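Local coordinates for YcaO (Methanopyrus kandleri, PDB 6CIB), which binds ADP and magnesium and, as a YcaO-family enzyme, probably uses ATP to activate a peptide backbone amide for thioamidation, at residues Val174-Glu185 against Arg290-Ile301. Sequence-based numbering, arbitrary orientation.
Sequences VEYFRIHPPELE and RHWFEPEGTVEI
Glu175, near the end of helix 154-177, spreads its carboxylate between two rings of helix 290-293. Glu175 OE1 accepts from His291 NE2 at 2.8 Å, and Glu175 OE2 from Trp292 NE1 at 2.7 Å. Both donors lie above the carboxylate plane, and the imidazole stands almost perpendicular to it (89°). Trp171 also donates to OE2, which should favour a charged carboxylate. With CG turned in between its backbone N and carbonyl carbon (chi1 55°), the His291 ring reaches Glu175 while its CB faces Ile179 O. Tight packing continues around Trp292, where Val174 CG1 packs against CZ2 at 3.6 Å and Pro181 CG meets CZ3; strand 203-209 adds Leu209.

His180 lies flat against the start of helix 290-293: His291 CA is centred over its face in a CH-pi contact, 3.4 Å from the centroid. In the ring plane, ND1 donates to Glu294 O, just past the helix. Replacing His180 with alanine is likely to leave Glu294 O without its imidazole donor and open a gap beside His291 CA. A water bridges Pro181 O and His291 O.

Beyond the prolines the two segments run side by side as a parallel pair, 183-185 with 298-300, joining parts of the YcaO domain over a hundred residues apart; strand 203-209 bonds along 183-185 through Leu206 and Leu208. Glu183 O accepts from Val299 N, and Glu185 N donates to Val299 O. Leu184 and Val299 share one face, CD1 to CG1 4.2 Å, where Val245 of helix 241-260 also packs on Leu184.

The other face is looser and polar: Thr298 OG1 donates to Glu185 OE1 at 3.1 Å, with Thr298 exposed. Also outward-lying, the Arg178 guanidinium has His291 CE1 over one face, while its NH2 bonds to Leu288 O.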
ATOM      1  N   VAL A 174      15.614  -1.262   1.961  1.00 33.76           N
ATOM      2  CA  VAL A 174      16.056  -2.494   2.619  1.00 33.27           C
ATOM      3  C   VAL A 174      16.542  -3.541   1.605  1.00 33.15           C
ATOM      4  O   VAL A 174      17.603  -4.119   1.794  1.00 33.75           O
ATOM      5  CB  VAL A 174      14.957  -3.044   3.579  1.00 32.69           C
ATOM      6  CG1 VAL A 174      15.283  -4.449   4.089  1.00 31.22           C
ATOM      7  CG2 VAL A 174      14.773  -2.100   4.762  1.00 31.12           C
ATOM      8  N   GLU A 175      15.788  -3.754   0.527  1.00 33.54           N
ATOM      9  CA  GLU A 175      16.166  -4.721  -0.515  1.00 35.14           C
ATOM     10  C   GLU A 175      17.351  -4.271  -1.390  1.00 35.82           C
ATOM     11  O   GLU A 175      18.207  -5.087  -1.732  1.00 34.31           O
ATOM     12  CB  GLU A 175      14.970  -5.095  -1.410  1.00 35.18           C
ATOM     13  CG  GLU A 175      13.755  -5.695  -0.699  1.00 36.67           C
ATOM     14  CD  GLU A 175      13.974  -7.063  -0.065  1.00 37.59           C
ATOM     15  OE1 GLU A 175      15.017  -7.707  -0.287  1.00 39.03           O
ATOM     16  OE2 GLU A 175      13.073  -7.508   0.675  1.00 39.34           O
ATOM     17  N   TYR A 176      17.390  -2.988  -1.751  1.00 37.44           N
ATOM     18  CA  TYR A 176      18.469  -2.442  -2.591  1.00 40.81           C
ATOM     19  C   TYR A 176      19.844  -2.567  -1.920  1.00 42.39           C
ATOM     20  O   TYR A 176      20.793  -3.027  -2.548  1.00 43.34           O
ATOM     21  CB  TYR A 176      18.185  -0.981  -2.956  1.00 42.33           C
ATOM     22  CG  TYR A 176      19.082  -0.401  -4.030  1.00 44.26           C
ATOM     23  CD1 TYR A 176      18.788  -0.582  -5.388  1.00 45.44           C
ATOM     24  CD2 TYR A 176      20.210   0.353  -3.692  1.00 45.56           C
ATOM     25  CE1 TYR A 176      19.603  -0.041  -6.378  1.00 46.83           C
ATOM     26  CE2 TYR A 176      21.035   0.899  -4.674  1.00 47.41           C
ATOM     27  CZ  TYR A 176      20.725   0.699  -6.013  1.00 46.81           C
ATOM     28  OH  TYR A 176      21.533   1.238  -6.986  1.00 49.04           O
ATOM     29  N   PHE A 177      19.926  -2.168  -0.648  1.00 43.14           N
ATOM     30  CA  PHE A 177      21.168  -2.193   0.124  1.00 42.11           C
ATOM     31  C   PHE A 177      21.335  -3.462   0.947  1.00 41.75           C
ATOM     32  O   PHE A 177      22.364  -3.629   1.603  1.00 41.00           O
ATOM     33  CB  PHE A 177      21.237  -0.994   1.073  1.00 41.76           C
ATOM     34  CG  PHE A 177      21.349   0.329   0.379  1.00 43.90           C
ATOM     35  CD1 PHE A 177      22.526   0.692  -0.290  1.00 44.54           C
ATOM     36  CD2 PHE A 177      20.281   1.228   0.403  1.00 43.08           C
ATOM     37  CE1 PHE A 177      22.626   1.928  -0.924  1.00 45.81           C
ATOM     38  CE2 PHE A 177      20.378   2.463  -0.233  1.00 44.06           C
ATOM     39  CZ  PHE A 177      21.550   2.812  -0.896  1.00 44.64           C
ATOM     40  N   ARG A 178      20.328  -4.340   0.916  1.00 41.93           N
ATOM     41  CA  ARG A 178      20.273  -5.537   1.775  1.00 42.14           C
ATOM     42  C   ARG A 178      20.544  -5.195   3.243  1.00 41.47           C
ATOM     43  O   ARG A 178      21.396  -5.805   3.902  1.00 40.35           O
ATOM     44  CB  ARG A 178      21.172  -6.659   1.246  1.00 45.82           C
ATOM     45  CG  ARG A 178      20.672  -7.224  -0.063  1.00 51.00           C
ATOM     46  CD  ARG A 178      21.312  -8.556  -0.378  1.00 56.34           C
ATOM     47  NE  ARG A 178      20.388  -9.370  -1.160  1.00 60.75           N
ATOM     48  CZ  ARG A 178      19.769 -10.461  -0.716  1.00 62.55           C
ATOM     49  NH1 ARG A 178      19.981 -10.916   0.515  1.00 63.03           N
ATOM     50  NH2 ARG A 178      18.942 -11.113  -1.520  1.00 65.93           N
ATOM     51  N   ILE A 179      19.819  -4.183   3.723  1.00 39.78           N
ATOM     52  CA  ILE A 179      19.826  -3.774   5.124  1.00 40.62           C
ATOM     53  C   ILE A 179      19.193  -4.885   5.962  1.00 40.26           C
ATOM     54  O   ILE A 179      18.220  -5.510   5.533  1.00 39.87           O
ATOM     55  CB  ILE A 179      19.057  -2.438   5.333  1.00 41.21           C
ATOM     56  CG1 ILE A 179      19.702  -1.312   4.504  1.00 43.45           C
ATOM     57  CG2 ILE A 179      18.989  -2.063   6.815  1.00 40.51           C
ATOM     58  CD1 ILE A 179      18.958   0.010   4.507  1.00 42.77           C
ATOM     59  N   HIS A 180      19.782  -5.129   7.135  1.00 39.64           N
ATOM     60  CA  HIS A 180      19.238  -6.014   8.158  1.00 38.28           C
ATOM     61  C   HIS A 180      18.480  -5.153   9.186  1.00 38.14           C
ATOM     62  O   HIS A 180      19.094  -4.673  10.146  1.00 38.40           O
ATOM     63  CB  HIS A 180      20.380  -6.775   8.853  1.00 40.35           C
ATOM     64  CG  HIS A 180      21.069  -7.782   7.982  1.00 40.03           C
ATOM     65  ND1 HIS A 180      21.200  -9.104   8.344  1.00 40.28           N
ATOM     66  CD2 HIS A 180      21.672  -7.663   6.774  1.00 40.28           C
ATOM     67  CE1 HIS A 180      21.850  -9.758   7.399  1.00 40.80           C
ATOM     68  NE2 HIS A 180      22.140  -8.908   6.430  1.00 40.08           N
ATOM     69  N   PRO A 181      17.152  -4.933   8.990  1.00 36.50           N
ATOM     70  CA  PRO A 181      16.449  -4.056   9.933  1.00 36.31           C
ATOM     71  C   PRO A 181      16.342  -4.679  11.331  1.00 35.68           C
ATOM     72  O   PRO A 181      16.347  -5.914  11.440  1.00 36.12           O
ATOM     73  CB  PRO A 181      15.057  -3.888   9.297  1.00 36.07           C
ATOM     74  CG  PRO A 181      14.881  -5.084   8.438  1.00 35.95           C
ATOM     75  CD  PRO A 181      16.246  -5.427   7.932  1.00 36.73           C
ATOM     76  N   PRO A 182      16.267  -3.838  12.394  1.00 35.95           N
ATOM     77  CA  PRO A 182      16.108  -4.374  13.749  1.00 35.94           C
ATOM     78  C   PRO A 182      14.758  -5.052  13.959  1.00 37.70           C
ATOM     79  O   PRO A 182      13.762  -4.668  13.322  1.00 36.06           O
ATOM     80  CB  PRO A 182      16.206  -3.124  14.633  1.00 35.33           C
ATOM     81  CG  PRO A 182      15.794  -2.002  13.746  1.00 35.10           C
ATOM     82  CD  PRO A 182      16.321  -2.361  12.400  1.00 34.25           C
ATOM     83  N   GLU A 183      14.743  -6.054  14.836  1.00 40.29           N
ATOM     84  CA  GLU A 183      13.510  -6.653  15.352  1.00 41.23           C
ATOM     85  C   GLU A 183      12.710  -5.613  16.139  1.00 41.54           C
ATOM     86  O   GLU A 183      13.285  -4.823  16.902  1.00 41.74           O
ATOM     87  CB  GLU A 183      13.834  -7.868  16.236  1.00 43.53           C
ATOM     88  CG  GLU A 183      12.621  -8.553  16.871  1.00 46.14           C
ATOM     89  CD  GLU A 183      12.879  -9.984  17.318  1.00 50.69           C
ATOM     90  OE1 GLU A 183      14.025 -10.318  17.696  1.00 51.42           O
ATOM     91  OE2 GLU A 183      11.917 -10.785  17.295  1.00 55.02           O
ATOM     92  N   LEU A 184      11.392  -5.603  15.933  1.00 39.90           N
ATOM     93  CA  LEU A 184      10.503  -4.734  16.703  1.00 39.81           C
ATOM     94  C   LEU A 184       9.706  -5.535  17.734  1.00 40.24           C
ATOM     95  O   LEU A 184       8.965  -6.455  17.377  1.00 39.86           O
ATOM     96  CB  LEU A 184       9.579  -3.914  15.790  1.00 37.74           C
ATOM     97  CG  LEU A 184       8.561  -3.009  16.501  1.00 38.01           C
ATOM     98  CD1 LEU A 184       9.187  -1.741  17.089  1.00 37.64           C
ATOM     99  CD2 LEU A 184       7.439  -2.658  15.546  1.00 37.07           C
ATOM    100  N   GLU A 185       9.867  -5.160  19.005  1.00 41.01           N
ATOM    101  CA  GLU A 185       9.255  -5.860  20.138  1.00 42.90           C
ATOM    102  C   GLU A 185       7.936  -5.178  20.510  1.00 41.47           C
ATOM    103  O   GLU A 185       7.892  -3.960  20.677  1.00 40.52           O
ATOM    104  CB  GLU A 185      10.221  -5.875  21.329  1.00 46.41           C
ATOM    105  CG  GLU A 185      10.263  -7.176  22.126  1.00 54.03           C
ATOM    106  CD  GLU A 185      11.410  -8.104  21.725  1.00 58.66           C
ATOM    107  OE1 GLU A 185      12.522  -7.613  21.426  1.00 62.60           O
ATOM    108  OE2 GLU A 185      11.208  -9.341  21.724  1.00 59.10           O
ATOM    109  N   ARG A 290      18.545 -13.595   4.150  1.00 46.25           N
ATOM    110  CA  ARG A 290      19.269 -13.457   5.424  1.00 46.40           C
ATOM    111  C   ARG A 290      19.083 -12.106   6.115  1.00 43.77           C
ATOM    112  O   ARG A 290      19.047 -12.041   7.343  1.00 44.23           O
ATOM    113  CB  ARG A 290      20.766 -13.719   5.214  1.00 50.09           C
ATOM    114  CG  ARG A 290      21.160 -15.193   5.203  1.00 55.65           C
ATOM    115  CD  ARG A 290      22.630 -15.405   4.845  1.00 59.24           C
ATOM    116  NE  ARG A 290      23.521 -15.005   5.937  1.00 64.67           N
ATOM    117  CZ  ARG A 290      24.222 -13.871   5.982  1.00 68.94           C
ATOM    118  NH1 ARG A 290      24.168 -12.989   4.985  1.00 71.48           N
ATOM    119  NH2 ARG A 290      24.988 -13.612   7.035  1.00 68.02           N
ATOM    120  N   HIS A 291      18.976 -11.042   5.320  1.00 40.76           N
ATOM    121  CA  HIS A 291      18.737  -9.686   5.833  1.00 39.84           C
ATOM    122  C   HIS A 291      17.431  -9.564   6.640  1.00 38.09           C
ATOM    123  O   HIS A 291      17.375  -8.826   7.626  1.00 37.69           O
ATOM    124  CB  HIS A 291      18.853  -8.624   4.727  1.00 37.62           C
ATOM    125  CG  HIS A 291      17.967  -8.854   3.538  1.00 37.19           C
ATOM    126  ND1 HIS A 291      17.982 -10.020   2.802  1.00 36.74           N
ATOM    127  CD2 HIS A 291      17.073  -8.039   2.930  1.00 36.12           C
ATOM    128  CE1 HIS A 291      17.117  -9.923   1.808  1.00 36.72           C
ATOM    129  NE2 HIS A 291      16.556  -8.727   1.861  1.00 35.78           N
ATOM    130  N   TRP A 292      16.409 -10.314   6.229  1.00 36.48           N
ATOM    131  CA  TRP A 292      15.144 -10.387   6.971  1.00 37.11           C
ATOM    132  C   TRP A 292      15.190 -11.280   8.199  1.00 37.09           C
ATOM    133  O   TRP A 292      14.531 -10.982   9.199  1.00 39.67           O
ATOM    134  CB  TRP A 292      13.999 -10.824   6.053  1.00 35.68           C
ATOM    135  CG  TRP A 292      13.606  -9.749   5.087  1.00 34.40           C
ATOM    136  CD1 TRP A 292      13.753  -9.769   3.729  1.00 34.26           C
ATOM    137  CD2 TRP A 292      13.031  -8.474   5.411  1.00 33.66           C
ATOM    138  NE1 TRP A 292      13.294  -8.594   3.183  1.00 33.60           N
ATOM    139  CE2 TRP A 292      12.845  -7.779   4.191  1.00 33.56           C
ATOM    140  CE3 TRP A 292      12.645  -7.853   6.613  1.00 33.72           C
ATOM    141  CZ2 TRP A 292      12.282  -6.489   4.135  1.00 33.25           C
ATOM    142  CZ3 TRP A 292      12.093  -6.559   6.557  1.00 33.96           C
ATOM    143  CH2 TRP A 292      11.918  -5.898   5.324  1.00 33.19           C
ATOM    144  N   PHE A 293      15.960 -12.364   8.119  1.00 37.57           N
ATOM    145  CA  PHE A 293      15.988 -13.391   9.171  1.00 41.06           C
ATOM    146  C   PHE A 293      17.128 -13.247  10.178  1.00 43.66           C
ATOM    147  O   PHE A 293      17.161 -13.958  11.183  1.00 46.79           O
ATOM    148  CB  PHE A 293      15.945 -14.802   8.566  1.00 41.00           C
ATOM    149  CG  PHE A 293      14.652 -15.111   7.859  1.00 40.99           C
ATOM    150  CD1 PHE A 293      13.489 -15.384   8.586  1.00 40.75           C
ATOM    151  CD2 PHE A 293      14.589 -15.115   6.464  1.00 40.57           C
ATOM    152  CE1 PHE A 293      12.289 -15.654   7.933  1.00 41.69           C
ATOM    153  CE2 PHE A 293      13.393 -15.384   5.807  1.00 41.44           C
ATOM    154  CZ  PHE A 293      12.242 -15.648   6.544  1.00 41.01           C
ATOM    155  N   GLU A 294      18.037 -12.309   9.923  1.00 46.48           N
ATOM    156  CA  GLU A 294      19.118 -11.996  10.864  1.00 47.42           C
ATOM    157  C   GLU A 294      19.105 -10.502  11.228  1.00 44.67           C
ATOM    158  O   GLU A 294      19.924  -9.732  10.716  1.00 43.97           O
ATOM    159  CB  GLU A 294      20.474 -12.444  10.299  1.00 48.48           C
ATOM    160  CG  GLU A 294      20.607 -13.955  10.126  1.00 50.03           C
ATOM    161  CD  GLU A 294      21.722 -14.367   9.177  1.00 54.51           C
ATOM    162  OE1 GLU A 294      22.597 -13.528   8.849  1.00 54.86           O
ATOM    163  OE2 GLU A 294      21.726 -15.548   8.756  1.00 57.67           O
ATOM    164  N   PRO A 295      18.162 -10.087  12.107  1.00 44.99           N
ATOM    165  CA  PRO A 295      18.013  -8.661  12.435  1.00 45.64           C
ATOM    166  C   PRO A 295      19.244  -8.041  13.109  1.00 46.32           C
ATOM    167  O   PRO A 295      19.925  -8.715  13.876  1.00 44.54           O
ATOM    168  CB  PRO A 295      16.810  -8.644  13.387  1.00 44.20           C
ATOM    169  CG  PRO A 295      16.767 -10.017  13.974  1.00 44.75           C
ATOM    170  CD  PRO A 295      17.183 -10.912  12.847  1.00 44.77           C
ATOM    171  N   GLU A 296      19.513  -6.772  12.802  1.00 48.73           N
ATOM    172  CA  GLU A 296      20.580  -6.004  13.449  1.00 50.32           C
ATOM    173  C   GLU A 296      19.969  -5.133  14.543  1.00 49.50           C
ATOM    174  O   GLU A 296      19.457  -4.036  14.271  1.00 48.79           O
ATOM    175  CB  GLU A 296      21.321  -5.135  12.419  1.00 56.39           C
ATOM    176  CG  GLU A 296      22.716  -4.661  12.827  1.00 63.32           C
ATOM    177  CD  GLU A 296      23.846  -5.363  12.076  1.00 68.40           C
ATOM    178  OE1 GLU A 296      23.597  -5.995  11.017  1.00 70.48           O
ATOM    179  OE2 GLU A 296      25.006  -5.267  12.540  1.00 70.78           O
ATOM    180  N   GLY A 297      20.015  -5.633  15.778  1.00 46.61           N
ATOM    181  CA  GLY A 297      19.505  -4.896  16.935  1.00 46.65           C
ATOM    182  C   GLY A 297      18.035  -5.130  17.247  1.00 47.95           C
ATOM    183  O   GLY A 297      17.358  -5.916  16.578  1.00 47.48           O
ATOM    184  N   THR A 298      17.545  -4.438  18.272  1.00 48.01           N
ATOM    185  CA  THR A 298      16.158  -4.569  18.718  1.00 48.84           C
ATOM    186  C   THR A 298      15.582  -3.212  19.109  1.00 47.96           C
ATOM    187  O   THR A 298      16.297  -2.375  19.662  1.00 49.27           O
ATOM    188  CB  THR A 298      15.990  -5.619  19.852  1.00 50.86           C
ATOM    189  OG1 THR A 298      14.609  -5.706  20.226  1.00 54.27           O
ATOM    190  CG2 THR A 298      16.834  -5.287  21.096  1.00 49.12           C
ATOM    191  N   VAL A 299      14.302  -2.999  18.795  1.00 47.08           N
ATOM    192  CA  VAL A 299      13.591  -1.755  19.126  1.00 44.96           C
ATOM    193  C   VAL A 299      12.321  -2.088  19.909  1.00 46.20           C
ATOM    194  O   VAL A 299      11.578  -2.999  19.536  1.00 46.10           O
ATOM    195  CB  VAL A 299      13.251  -0.915  17.862  1.00 44.42           C
ATOM    196  CG1 VAL A 299      12.603   0.414  18.231  1.00 43.88           C
ATOM    197  CG2 VAL A 299      14.494  -0.645  17.032  1.00 45.72           C
ATOM    198  N   GLU A 300      12.096  -1.354  20.999  1.00 47.21           N
ATOM    199  CA  GLU A 300      10.885  -1.469  21.806  1.00 49.09           C
ATOM    200  C   GLU A 300       9.840  -0.505  21.264  1.00 47.11           C
ATOM    201  O   GLU A 300      10.146   0.674  21.053  1.00 46.81           O
ATOM    202  CB  GLU A 300      11.191  -1.131  23.268  1.00 54.66           C
ATOM    203  CG  GLU A 300      10.347  -1.896  24.273  1.00 62.61           C
ATOM    204  CD  GLU A 300      10.749  -3.358  24.383  1.00 70.08           C
ATOM    205  OE1 GLU A 300       9.863  -4.228  24.234  1.00 74.68           O
ATOM    206  OE2 GLU A 300      11.949  -3.642  24.607  1.00 74.34           O
ATOM    207  N   ILE A 301       8.614  -0.993  21.041  1.00 42.93           N
ATOM    208  CA  ILE A 301       7.562  -0.165  20.427  1.00 41.36           C
ATOM    209  C   ILE A 301       7.234   1.114  21.218  1.00 41.73           C
ATOM    210  O   ILE A 301       7.014   2.173  20.623  1.00 38.03           O
ATOM    211  CB  ILE A 301       6.285  -0.965  20.023  1.00 39.54           C
ATOM    212  CG1 ILE A 301       5.361  -0.082  19.157  1.00 37.99           C
ATOM    213  CG2 ILE A 301       5.568  -1.559  21.239  1.00 38.67           C
ATOM    214  CD1 ILE A 301       4.383  -0.831  18.274  1.00 37.21           C
TER
HETATM  215  O   HOH W   1      15.924  -8.235   9.858  1.00 37.23           O